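Local coordinates for protein 3-keto-5-aminohexanoate cleavage enzyme (PDB 3C6C) that probably cleaves 3-keto-5-aminohexanoate or a related beta-keto acid, using a divalent metal ion held in a TIM beta/alpha-barrel, at residues L210-L215 with Q240-G245; I143-I148 with E184-S189. All blocks are in the same frame, centred on the assembly; numbering follows the deposited sequence.

Contact 1 of 2, residues L210-L215 with Q240-G245; sequences LFQMVL and QWAAFG
The side chains of Q212 and F244 cross at about a right angle, Q212 CD lying 3.5 Å from F244 CD1 at the ring edge, with the amide and ring planes 69° apart. Q212 CG stands anti to the backbone N (chi1 176°) and the chain runs on extended, which carries OE1 to within 3.5 Å of A242 CB; NE2 is held by a hydrogen bond to E186 OE1. V214 lies alongside F244, V214 CG2 3.8 Å from F244 CE1, and R265 makes a cation-pi contact with the same ring. On the other face of the sheet, the selenium of M213, a selenomethionine, sits obliquely to W241 in a Met-aromatic contact, and M213 CE reaches 3.8 Å from W241 CE3. L215 CD1 packs on A243 CB. Five backbone hydrogen bonds, from F211 N to Q240 O (3.0 Å) through to L215 N to F244 O (3.1 Å), set the parallel register, which pairs Q212 with A242 and V214 with F244, so Q212 meets F244 diagonally. The strands are neighbours in the barrel wall, joined in a beta-alpha-beta unit by helix 225-232, which covers the M213, W241 and A243 face, while strand 182-187 bonds to the far edge of 210-214.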
ATOM      1  N   LEU A 210       6.945  21.423  -9.046  1.00 17.55           N
ATOM      2  CA  LEU A 210       7.412  20.261  -9.839  1.00 19.71           C
ATOM      3  C   LEU A 210       8.310  19.362  -9.028  1.00 18.87           C
ATOM      4  O   LEU A 210       9.388  19.762  -8.587  1.00 18.64           O
ATOM      5  CB  LEU A 210       8.235  20.723 -11.055  1.00 21.79           C
ATOM      6  CG  LEU A 210       7.671  21.750 -12.002  1.00 22.90           C
ATOM      7  CD1 LEU A 210       8.651  21.931 -13.173  1.00 27.54           C
ATOM      8  CD2 LEU A 210       6.257  21.350 -12.486  1.00 23.85           C
ATOM      9  N   PHE A 211       7.865  18.122  -8.879  1.00 18.17           N
ATOM     10  CA  PHE A 211       8.616  17.089  -8.169  1.00 17.43           C
ATOM     11  C   PHE A 211       8.940  15.940  -9.149  1.00 19.52           C
ATOM     12  O   PHE A 211       8.115  15.539  -9.976  1.00 21.61           O
ATOM     13  CB  PHE A 211       7.832  16.469  -7.019  1.00 17.27           C
ATOM     14  CG  PHE A 211       7.650  17.358  -5.812  1.00 18.27           C
ATOM     15  CD1 PHE A 211       6.689  18.341  -5.811  1.00 20.79           C
ATOM     16  CD2 PHE A 211       8.381  17.140  -4.651  1.00 19.96           C
ATOM     17  CE1 PHE A 211       6.493  19.121  -4.700  1.00 18.58           C
ATOM     18  CE2 PHE A 211       8.192  17.934  -3.521  1.00 18.38           C
ATOM     19  CZ  PHE A 211       7.242  18.916  -3.557  1.00 19.00           C
ATOM     20  N   GLN A 212      10.137  15.418  -9.021  1.00 17.03           N
ATOM     21  CA  GLN A 212      10.499  14.180  -9.722  1.00 17.23           C
ATOM     22  C   GLN A 212      11.229  13.198  -8.847  1.00 18.13           C
ATOM     23  O   GLN A 212      12.251  13.501  -8.239  1.00 17.64           O
ATOM     24  CB  GLN A 212      11.337  14.460 -10.958  1.00 17.50           C
ATOM     25  CG  GLN A 212      11.822  13.215 -11.677  1.00 17.89           C
ATOM     26  CD  GLN A 212      12.251  13.501 -13.108  1.00 17.21           C
ATOM     27  OE1 GLN A 212      11.575  13.092 -14.055  1.00 19.17           O
ATOM     28  NE2 GLN A 212      13.371  14.219 -13.269  1.00 18.28           N
HETATM   29  N   MSE A 213      10.710  11.982  -8.846  1.00 17.72           N
HETATM   30  CA  MSE A 213      11.358  10.866  -8.148  1.00 17.67           C
HETATM   31  C   MSE A 213      12.419  10.217  -9.023  1.00 16.50           C
HETATM   32  O   MSE A 213      12.126   9.719 -10.117  1.00 18.38           O
HETATM   33  CB  MSE A 213      10.360   9.753  -7.795  1.00 20.74           C
HETATM   34  CG  MSE A 213       9.097  10.187  -7.162  1.00 23.01           C
HETATM   35 SE   MSE A 213       7.990   8.603  -6.973  0.75 15.36          SE
HETATM   36  CE  MSE A 213       6.506   9.514  -6.699  1.00 23.39           C
ATOM     37  N   VAL A 214      13.640  10.261  -8.517  1.00 18.17           N
ATOM     38  CA  VAL A 214      14.772   9.493  -9.025  1.00 17.47           C
ATOM     39  C   VAL A 214      14.740   8.112  -8.382  1.00 19.51           C
ATOM     40  O   VAL A 214      14.881   7.972  -7.162  1.00 20.10           O
ATOM     41  CB  VAL A 214      16.138  10.198  -8.726  1.00 17.46           C
ATOM     42  CG1 VAL A 214      17.298   9.414  -9.387  1.00 19.91           C
ATOM     43  CG2 VAL A 214      16.108  11.672  -9.224  1.00 18.91           C
ATOM     44  N   LEU A 215      14.518   7.086  -9.200  1.00 18.47           N
ATOM     45  CA  LEU A 215      14.374   5.714  -8.693  1.00 17.07           C
ATOM     46  C   LEU A 215      15.485   4.778  -9.145  1.00 21.12           C
ATOM     47  O   LEU A 215      15.873   4.746 -10.289  1.00 20.68           O
ATOM     48  CB  LEU A 215      13.003   5.117  -9.067  1.00 19.75           C
ATOM     49  CG  LEU A 215      11.754   5.896  -8.629  1.00 16.96           C
ATOM     50  CD1 LEU A 215      10.501   5.311  -9.259  1.00 20.31           C
ATOM     51  CD2 LEU A 215      11.642   5.925  -7.081  1.00 16.60           C
ATOM     52  N   GLN A 240       2.685  18.971  -9.908  1.00 19.07           N
ATOM     53  CA  GLN A 240       2.966  17.994 -10.960  1.00 19.65           C
ATOM     54  C   GLN A 240       4.118  17.131 -10.473  1.00 20.21           C
ATOM     55  O   GLN A 240       5.033  17.630  -9.797  1.00 20.87           O
ATOM     56  CB  GLN A 240       3.346  18.681 -12.278  1.00 18.69           C
ATOM     57  CG  GLN A 240       2.184  19.274 -13.029  1.00 21.63           C
ATOM     58  CD  GLN A 240       1.168  18.237 -13.456  1.00 21.29           C
ATOM     59  OE1 GLN A 240       1.526  17.211 -14.026  1.00 21.08           O
ATOM     60  NE2 GLN A 240      -0.109  18.504 -13.198  1.00 22.91           N
ATOM     61  N   TRP A 241       4.044  15.831 -10.760  1.00 19.52           N
ATOM     62  CA  TRP A 241       5.123  14.910 -10.396  1.00 17.50           C
ATOM     63  C   TRP A 241       5.473  13.992 -11.548  1.00 18.80           C
ATOM     64  O   TRP A 241       4.655  13.717 -12.434  1.00 19.04           O
ATOM     65  CB  TRP A 241       4.817  14.094  -9.127  1.00 18.32           C
ATOM     66  CG  TRP A 241       3.753  13.091  -9.279  1.00 18.05           C
ATOM     67  CD1 TRP A 241       2.417  13.298  -9.164  1.00 21.83           C
ATOM     68  CD2 TRP A 241       3.918  11.713  -9.631  1.00 20.34           C
ATOM     69  NE1 TRP A 241       1.731  12.129  -9.407  1.00 19.29           N
ATOM     70  CE2 TRP A 241       2.633  11.143  -9.705  1.00 20.41           C
ATOM     71  CE3 TRP A 241       5.028  10.908  -9.898  1.00 17.67           C
ATOM     72  CZ2 TRP A 241       2.427   9.800 -10.038  1.00 17.65           C
ATOM     73  CZ3 TRP A 241       4.819   9.569 -10.189  1.00 18.68           C
ATOM     74  CH2 TRP A 241       3.530   9.038 -10.281  1.00 19.09           C
ATOM     75  N   ALA A 242       6.721  13.573 -11.517  1.00 18.89           N
ATOM     76  CA  ALA A 242       7.287  12.589 -12.462  1.00 18.13           C
ATOM     77  C   ALA A 242       8.107  11.564 -11.693  1.00 17.37           C
ATOM     78  O   ALA A 242       8.433  11.754 -10.532  1.00 19.54           O
ATOM     79  CB  ALA A 242       8.136  13.299 -13.492  1.00 17.67           C
ATOM     80  N   ALA A 243       8.413  10.466 -12.364  1.00 16.96           N
ATOM     81  CA  ALA A 243       9.275   9.434 -11.817  1.00 16.88           C
ATOM     82  C   ALA A 243      10.011   8.797 -12.981  1.00 17.81           C
ATOM     83  O   ALA A 243       9.470   8.717 -14.086  1.00 19.09           O
ATOM     84  CB  ALA A 243       8.447   8.384 -11.045  1.00 14.40           C
ATOM     85  N   PHE A 244      11.256   8.427 -12.753  1.00 16.25           N
ATOM     86  CA  PHE A 244      12.004   7.698 -13.785  1.00 15.97           C
ATOM     87  C   PHE A 244      12.952   6.668 -13.200  1.00 17.34           C
ATOM     88  O   PHE A 244      13.285   6.703 -12.040  1.00 18.01           O
ATOM     89  CB  PHE A 244      12.733   8.690 -14.686  1.00 15.86           C
ATOM     90  CG  PHE A 244      13.956   9.301 -14.078  1.00 17.32           C
ATOM     91  CD1 PHE A 244      13.880  10.469 -13.362  1.00 18.13           C
ATOM     92  CD2 PHE A 244      15.208   8.709 -14.248  1.00 19.93           C
ATOM     93  CE1 PHE A 244      15.000  11.033 -12.834  1.00 17.57           C
ATOM     94  CE2 PHE A 244      16.350   9.267 -13.697  1.00 22.47           C
ATOM     95  CZ  PHE A 244      16.248  10.441 -12.997  1.00 17.52           C
ATOM     96  N   GLY A 245      13.317   5.722 -14.047  1.00 16.36           N
ATOM     97  CA  GLY A 245      14.299   4.733 -13.734  1.00 17.34           C
ATOM     98  C   GLY A 245      15.470   4.691 -14.706  1.00 16.80           C
ATOM     99  O   GLY A 245      15.515   5.323 -15.771  1.00 17.40           O
TER

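Contact 2 of 2, residues I143-I148 with E184-S189; sequences IASLDI and ELEVFS
E186 reaches across to D147 and S145 from the neighbouring strand. E186 CB lies 3.2 Å from D147 OD1, and CG comes 3.1 Å from the same oxygen. CG is placed anti to the carbonyl carbon, and a bend at chi2 (-67°) turns the carboxylate back along strand 143-147 toward S145. E186 CD stands 4.0 Å from S145 CB; beyond it OE2 comes 3.0 Å from S145 OG, while OE1 accepts a hydrogen bond from Q212 NE2. E186 OE2 also lies 2.6 Å from E184 OE1. N101 steadies this group through a hydrogen bond with S145 OG and a weak one to E184 OE1; the OG contacts hold for one of two modelled conformers of S145. The carboxylates of D147 and E186 stand at 90° to each other. The side chain of S145 comes about 5 Å from the nickel ion at its nearest, so this polar face borders the metal site formed by H66, H68 and E269. L146 and L185 point to the opposite face, and just past the strand end I148 CD1 packs against L185 CB at 4.0 Å and against V187 CG1. Parallel backbone bonds, such as E186 N to L146 O (2.8 Å), join the strands. Strand 143-147 pairs on its other side with 99-103, strand 182-187 with 210-214; helix 166-179 covers L146 and I148, and helix 190-201 packs on V187 and I148.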
ATOM      1  N   ILE A 143      13.080  25.811 -17.043  1.00 18.03           N
ATOM      2  CA  ILE A 143      13.186  24.853 -15.928  1.00 16.72           C
ATOM      3  C   ILE A 143      14.643  24.560 -15.641  1.00 16.43           C
ATOM      4  O   ILE A 143      15.475  24.615 -16.527  1.00 18.71           O
ATOM      5  CB  ILE A 143      12.441  23.528 -16.254  1.00 16.65           C
ATOM      6  CG1 ILE A 143      10.952  23.774 -16.531  1.00 18.95           C
ATOM      7  CG2 ILE A 143      12.638  22.487 -15.160  1.00 15.99           C
ATOM      8  CD1 ILE A 143      10.235  22.555 -17.090  1.00 17.30           C
ATOM      9  N   ALA A 144      14.953  24.307 -14.381  1.00 16.73           N
ATOM     10  CA  ALA A 144      16.275  23.743 -13.999  1.00 15.40           C
ATOM     11  C   ALA A 144      16.118  22.742 -12.871  1.00 18.11           C
ATOM     12  O   ALA A 144      15.229  22.869 -12.032  1.00 19.00           O
ATOM     13  CB  ALA A 144      17.283  24.845 -13.621  1.00 16.25           C
ATOM     14  N   SER A 145      16.972  21.723 -12.900  1.00 17.63           N
ATOM     15  CA  SER A 145      16.921  20.614 -11.931  0.50 20.25           C
ATOM     16  C   SER A 145      17.719  20.903 -10.668  1.00 21.66           C
ATOM     17  O   SER A 145      18.893  21.311 -10.709  1.00 26.06           O
ATOM     18  CB  SER A 145      17.429  19.322 -12.579  0.50 20.91           C
ATOM     19  OG  SER A 145      16.657  19.013 -13.732  0.50 24.36           O
ATOM     20  N   LEU A 146      17.066  20.647  -9.557  1.00 20.18           N
ATOM     21  CA  LEU A 146      17.591  20.862  -8.221  1.00 20.74           C
ATOM     22  C   LEU A 146      17.398  19.599  -7.388  1.00 22.32           C
ATOM     23  O   LEU A 146      16.265  19.187  -7.111  1.00 20.20           O
ATOM     24  CB  LEU A 146      16.849  22.017  -7.558  1.00 22.33           C
ATOM     25  CG  LEU A 146      17.481  22.612  -6.284  1.00 25.81           C
ATOM     26  CD1 LEU A 146      18.879  23.113  -6.530  1.00 26.98           C
ATOM     27  CD2 LEU A 146      16.608  23.716  -5.749  1.00 26.57           C
ATOM     28  N   ASP A 147      18.526  19.011  -7.018  1.00 20.98           N
ATOM     29  CA  ASP A 147      18.553  17.765  -6.257  1.00 21.57           C
ATOM     30  C   ASP A 147      18.442  18.147  -4.789  1.00 21.42           C
ATOM     31  O   ASP A 147      19.397  18.628  -4.188  1.00 20.75           O
ATOM     32  CB  ASP A 147      19.852  16.969  -6.470  1.00 23.88           C
ATOM     33  CG  ASP A 147      19.962  16.351  -7.862  1.00 28.18           C
ATOM     34  OD1 ASP A 147      19.033  16.480  -8.660  1.00 33.74           O
ATOM     35  OD2 ASP A 147      21.013  15.762  -8.159  1.00 35.66           O
ATOM     36  N   ILE A 148      17.255  17.966  -4.226  1.00 20.97           N
ATOM     37  CA  ILE A 148      16.973  18.529  -2.880  1.00 20.88           C
ATOM     38  C   ILE A 148      17.285  17.549  -1.778  1.00 21.23           C
ATOM     39  O   ILE A 148      16.437  17.200  -0.968  1.00 25.13           O
ATOM     40  CB  ILE A 148      15.551  19.120  -2.733  1.00 19.41           C
ATOM     41  CG1 ILE A 148      14.448  18.124  -3.088  1.00 19.97           C
ATOM     42  CG2 ILE A 148      15.484  20.437  -3.536  1.00 20.93           C
ATOM     43  CD1 ILE A 148      13.093  18.612  -2.572  1.00 20.91           C
ATOM     44  N   GLU A 184      12.730  21.921 -10.947  1.00 17.01           N
ATOM     45  CA  GLU A 184      12.340  20.515 -10.857  1.00 17.12           C
ATOM     46  C   GLU A 184      13.039  19.906  -9.655  1.00 17.09           C
ATOM     47  O   GLU A 184      14.258  19.704  -9.627  1.00 18.35           O
ATOM     48  CB  GLU A 184      12.676  19.756 -12.139  1.00 17.42           C
ATOM     49  CG  GLU A 184      12.083  18.357 -12.175  1.00 19.17           C
ATOM     50  CD  GLU A 184      12.418  17.651 -13.465  1.00 20.46           C
ATOM     51  OE1 GLU A 184      13.633  17.413 -13.712  1.00 17.58           O
ATOM     52  OE2 GLU A 184      11.462  17.324 -14.205  1.00 21.79           O
ATOM     53  N   LEU A 185      12.230  19.644  -8.640  1.00 17.55           N
ATOM     54  CA  LEU A 185      12.716  19.176  -7.347  1.00 18.01           C
ATOM     55  C   LEU A 185      12.922  17.681  -7.423  1.00 18.87           C
ATOM     56  O   LEU A 185      11.961  16.887  -7.416  1.00 17.36           O
ATOM     57  CB  LEU A 185      11.721  19.514  -6.217  1.00 17.87           C
ATOM     58  CG  LEU A 185      11.285  20.974  -6.104  1.00 18.71           C
ATOM     59  CD1 LEU A 185      10.178  21.107  -5.063  1.00 17.65           C
ATOM     60  CD2 LEU A 185      12.486  21.887  -5.799  1.00 18.66           C
ATOM     61  N   GLU A 186      14.196  17.318  -7.482  1.00 17.79           N
ATOM     62  CA  GLU A 186      14.611  15.920  -7.618  1.00 17.65           C
ATOM     63  C   GLU A 186      14.756  15.288  -6.234  1.00 18.88           C
ATOM     64  O   GLU A 186      15.540  15.729  -5.391  1.00 18.78           O
ATOM     65  CB  GLU A 186      15.917  15.768  -8.401  1.00 17.44           C
ATOM     66  CG  GLU A 186      16.135  16.705  -9.609  1.00 17.91           C
ATOM     67  CD  GLU A 186      15.208  16.503 -10.789  1.00 19.58           C
ATOM     68  OE1 GLU A 186      14.469  15.489 -10.838  1.00 20.65           O
ATOM     69  OE2 GLU A 186      15.242  17.382 -11.707  1.00 19.16           O
ATOM     70  N   VAL A 187      13.975  14.235  -6.045  1.00 18.44           N
ATOM     71  CA  VAL A 187      13.852  13.539  -4.749  1.00 19.32           C
ATOM     72  C   VAL A 187      14.218  12.061  -4.799  1.00 20.14           C
ATOM     73  O   VAL A 187      13.926  11.337  -5.767  1.00 18.72           O
ATOM     74  CB  VAL A 187      12.416  13.745  -4.149  1.00 15.41           C
ATOM     75  CG1 VAL A 187      12.090  15.262  -4.006  1.00 18.44           C
ATOM     76  CG2 VAL A 187      11.327  12.980  -4.975  1.00 14.12           C
ATOM     77  N   PHE A 188      14.921  11.637  -3.745  1.00 18.13           N
ATOM     78  CA  PHE A 188      15.478  10.278  -3.640  1.00 18.92           C
ATOM     79  C   PHE A 188      14.902   9.487  -2.483  1.00 18.82           C
ATOM     80  O   PHE A 188      15.279   8.336  -2.247  1.00 19.93           O
ATOM     81  CB  PHE A 188      17.004  10.342  -3.490  1.00 20.41           C
ATOM     82  CG  PHE A 188      17.723  10.908  -4.694  1.00 20.42           C
ATOM     83  CD1 PHE A 188      17.732  12.273  -4.934  1.00 22.13           C
ATOM     84  CD2 PHE A 188      18.425  10.085  -5.545  1.00 26.03           C
ATOM     85  CE1 PHE A 188      18.408  12.791  -6.013  1.00 23.22           C
ATOM     86  CE2 PHE A 188      19.111  10.607  -6.633  1.00 22.75           C
ATOM     87  CZ  PHE A 188      19.099  11.953  -6.854  1.00 23.13           C
ATOM     88  N   SER A 189      13.989  10.129  -1.759  1.00 18.16           N
ATOM     89  CA  SER A 189      13.445   9.589  -0.499  1.00 17.22           C
ATOM     90  C   SER A 189      12.194  10.332  -0.073  1.00 17.95           C
ATOM     91  O   SER A 189      11.925  11.391  -0.575  1.00 17.15           O
ATOM     92  CB  SER A 189      14.463   9.745   0.622  1.00 19.41           C
ATOM     93  OG  SER A 189      14.614  11.124   0.958  1.00 16.91           O
TER

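Both contacts are buried pairings of parallel strands in the same barrel wall, and neither is a surface contact. They meet where strand 182-187 of contact 2 adjoins strand 210-214 of contact 1: the backbones of L185, L210 and Q212 probably hydrogen-bond, and V214 packs on F188. Their interior faces differ. Contact 2 gathers three acids, D147, E184 and E186, and the hydroxyl of S145, close to the nickel, whereas contact 1 has the amides of Q212 and Q240 beside aromatic and aliphatic groups. Toward the helices both are largely apolar, contact 1 against 225-232 and contact 2 against 166-179 and 190-201. Strands 143-147, 182-187, 210-214 and 240-244 thus make one parallel run.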